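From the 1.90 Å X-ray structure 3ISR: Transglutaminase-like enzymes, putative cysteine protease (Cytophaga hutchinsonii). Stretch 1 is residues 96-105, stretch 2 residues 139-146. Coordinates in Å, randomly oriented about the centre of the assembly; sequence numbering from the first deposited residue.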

# COMPACT_ATOMS: atom_id res chain seq x y z
N ASP B 96 -38.85 2.82 -12.07
CA ASP B 96 -38.59 4.23 -12.23
C ASP B 96 -37.93 4.80 -10.97
O ASP B 96 -38.28 4.42 -9.85
CB ASP B 96 -39.85 5.01 -12.57
CG ASP B 96 -39.54 6.38 -13.17
OD1 ASP B 96 -39.25 6.46 -14.39
OD2 ASP B 96 -39.57 7.36 -12.41
N GLN B 97 -36.95 5.67 -11.19
CA GLN B 97 -36.12 6.22 -10.12
C GLN B 97 -36.32 7.72 -10.01
O GLN B 97 -35.65 8.37 -9.20
CB GLN B 97 -34.64 5.95 -10.42
CG GLN B 97 -34.27 4.48 -10.59
CD GLN B 97 -34.41 3.69 -9.31
OE1 GLN B 97 -33.94 4.11 -8.24
NE2 GLN B 97 -35.07 2.56 -9.40
N ARG B 98 -37.22 8.29 -10.82
CA ARG B 98 -37.40 9.75 -10.88
C ARG B 98 -37.63 10.38 -9.50
O ARG B 98 -37.14 11.48 -9.23
CB ARG B 98 -38.52 10.14 -11.86
N GLN B 99 -38.35 9.68 -8.63
CA GLN B 99 -38.53 10.14 -7.24
C GLN B 99 -37.44 9.62 -6.31
O GLN B 99 -37.74 9.19 -5.20
CB GLN B 99 -39.91 9.72 -6.69
CG GLN B 99 -41.12 10.22 -7.46
CD GLN B 99 -42.43 9.70 -6.89
OE1 GLN B 99 -42.46 8.70 -6.17
NE2 GLN B 99 -43.53 10.37 -7.23
N GLU B 100 -36.18 9.67 -6.75
CA GLU B 100 -35.08 9.16 -5.92
C GLU B 100 -34.76 10.04 -4.70
O GLU B 100 -34.77 11.27 -4.76
CB GLU B 100 -33.83 8.90 -6.75
N LEU B 101 -34.51 9.37 -3.57
CA LEU B 101 -34.24 10.04 -2.29
C LEU B 101 -32.92 10.82 -2.37
O LEU B 101 -32.09 10.56 -3.25
CB LEU B 101 -34.18 8.99 -1.17
N GLU B 102 -32.74 11.79 -1.48
CA GLU B 102 -31.46 12.50 -1.40
C GLU B 102 -30.38 11.59 -0.78
O GLU B 102 -29.21 11.67 -1.17
CB GLU B 102 -31.60 13.82 -0.61
N THR B 103 -30.79 10.72 0.15
CA THR B 103 -29.89 9.73 0.77
C THR B 103 -30.60 8.39 1.07
O THR B 103 -31.83 8.30 1.00
CB THR B 103 -29.26 10.25 2.09
OG1 THR B 103 -30.29 10.68 2.99
CG2 THR B 103 -28.29 11.42 1.83
N VAL B 104 -29.82 7.35 1.40
CA VAL B 104 -30.39 6.06 1.85
C VAL B 104 -30.72 6.13 3.36
O VAL B 104 -29.84 6.49 4.17
CB VAL B 104 -29.45 4.85 1.51
CG1 VAL B 104 -29.91 3.55 2.21
CG2 VAL B 104 -29.38 4.62 -0.01
N PRO B 105 -31.98 5.80 3.75
CA PRO B 105 -32.40 5.95 5.16
C PRO B 105 -31.88 4.81 6.06
O PRO B 105 -32.60 3.84 6.33
CB PRO B 105 -33.93 5.88 5.05
CG PRO B 105 -34.14 4.92 3.91
CD PRO B 105 -33.06 5.23 2.91
N ILE B 139 -23.98 15.39 -6.46
CA ILE B 139 -25.15 14.78 -7.14
C ILE B 139 -26.29 14.50 -6.14
O ILE B 139 -26.07 13.91 -5.08
CB ILE B 139 -24.76 13.50 -7.91
CG1 ILE B 139 -23.53 13.75 -8.77
CG2 ILE B 139 -25.93 13.01 -8.78
CD1 ILE B 139 -22.80 12.51 -9.16
N GLU B 140 -27.50 14.91 -6.52
CA GLU B 140 -28.62 15.10 -5.59
C GLU B 140 -29.56 13.91 -5.35
O GLU B 140 -30.31 13.91 -4.37
CB GLU B 140 -29.43 16.34 -5.97
N ASN B 141 -29.58 12.94 -6.26
CA ASN B 141 -30.36 11.73 -6.00
C ASN B 141 -29.54 10.44 -6.11
O ASN B 141 -28.65 10.33 -6.97
CB ASN B 141 -31.65 11.67 -6.84
CG ASN B 141 -31.44 11.12 -8.25
OD1 ASN B 141 -31.37 11.89 -9.21
ND2 ASN B 141 -31.38 9.80 -8.39
N VAL B 142 -29.85 9.50 -5.23
CA VAL B 142 -29.09 8.28 -5.07
C VAL B 142 -28.85 7.52 -6.38
O VAL B 142 -27.72 7.13 -6.67
CB VAL B 142 -29.72 7.35 -4.00
CG1 VAL B 142 -28.91 6.09 -3.84
CG2 VAL B 142 -29.84 8.08 -2.65
N TYR B 143 -29.90 7.32 -7.17
CA TYR B 143 -29.74 6.59 -8.42
C TYR B 143 -28.73 7.31 -9.31
O TYR B 143 -27.80 6.69 -9.83
CB TYR B 143 -31.06 6.40 -9.17
CG TYR B 143 -30.83 5.75 -10.52
CD1 TYR B 143 -30.67 4.37 -10.64
CD2 TYR B 143 -30.73 6.53 -11.68
CE1 TYR B 143 -30.42 3.77 -11.87
CE2 TYR B 143 -30.49 5.95 -12.91
CZ TYR B 143 -30.34 4.58 -13.00
OH TYR B 143 -30.11 4.01 -14.23
N SER B 144 -28.92 8.61 -9.47
CA SER B 144 -28.00 9.40 -10.30
C SER B 144 -26.57 9.36 -9.77
O SER B 144 -25.60 9.33 -10.54
CB SER B 144 -28.49 10.83 -10.45
OG SER B 144 -29.68 10.84 -11.22
N LYS B 145 -26.44 9.32 -8.45
CA LYS B 145 -25.13 9.19 -7.86
C LYS B 145 -24.45 7.87 -8.26
O LYS B 145 -23.29 7.88 -8.66
CB LYS B 145 -25.24 9.29 -6.35
CG LYS B 145 -23.95 9.68 -5.72
CD LYS B 145 -24.16 10.92 -4.89
CE LYS B 145 -24.69 10.59 -3.54
NZ LYS B 145 -25.14 11.85 -2.92
N VAL B 146 -25.16 6.75 -8.17
CA VAL B 146 -24.57 5.45 -8.54
C VAL B 146 -24.28 5.37 -10.03
O VAL B 146 -23.26 4.82 -10.47
CB VAL B 146 -25.42 4.25 -8.08
CG1 VAL B 146 -24.69 2.92 -8.39
CG2 VAL B 146 -25.69 4.33 -6.58

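The first turn of a helix has backbone amides with no carbonyl one turn earlier to receive them, and a neighbouring loop can supply the missing acceptor. The contact between residues 96-105 and 139-146 of this putative cysteine protease is a compact example. The first stretch is largely irregular, with a type I turn from Gln97 to Glu100; the second leads through a short loop into a helix that begins at Val142, with Asn141 at the N-cap position. The two stretches bring their CA atoms nearest at Glu102 and Asn141, 4.8 Å apart, and the contact buries 397 Å² in all, both sides summed.

Val142 gives up the most surface, and it serves through both backbone and side chain. Its N donates to Leu101 O at 3.2 Å with an N-H...O angle of 162°, a nearly straight hydrogen bond and the only one joining the stretches. The same carbonyl takes a CA-H...O contact from Asn141 CA at 3.5 Å, while a second such contact runs the other way, from Glu102 CA to Glu140 O, also at 3.5 Å. Polarised by the flanking amides, CA-H groups make modest donors, so these contacts supplement the conventional bond where the two backbones lie close. Leu101 can take part although its CB points away, because it is the carbonyl that is used.

The Val142 side chain, in the t rotamer, extends the contact along the loop. Its CG2 lies 3.8 Å from Thr103 CA and 3.9 Å from Glu102 O, so much of what it meets is backbone. With Val104 the pairing is apolar: Val104 CG2 and Val142 CG1 are 4.1 Å apart, at van der Waals range.

Tyr143 and Gln97 form the second centre of the interface, with 51 and 50 Å² of their surfaces covered by the other stretch. Both CA-to-CB bonds point toward the opposing stretch. Gln97, with chi1 and chi2 both m, places its CG over one face of the phenol ring, 3.9 Å from the Tyr143 ring centroid and 26° off the ring normal. This is a CH-pi contact, in which an aliphatic methylene meets the electron-rich ring face; the closest atoms, Gln97 CG and Tyr143 CD1, are 3.6 Å apart. Gln97 NE2 is hydrogen-bonded elsewhere in the structure.

Between these centres, Glu100 directs its CB toward the helix start, 4.4 Å from Tyr143 CB. Its side chain is not modelled beyond CB, so the coordinates define the position of that atom alone.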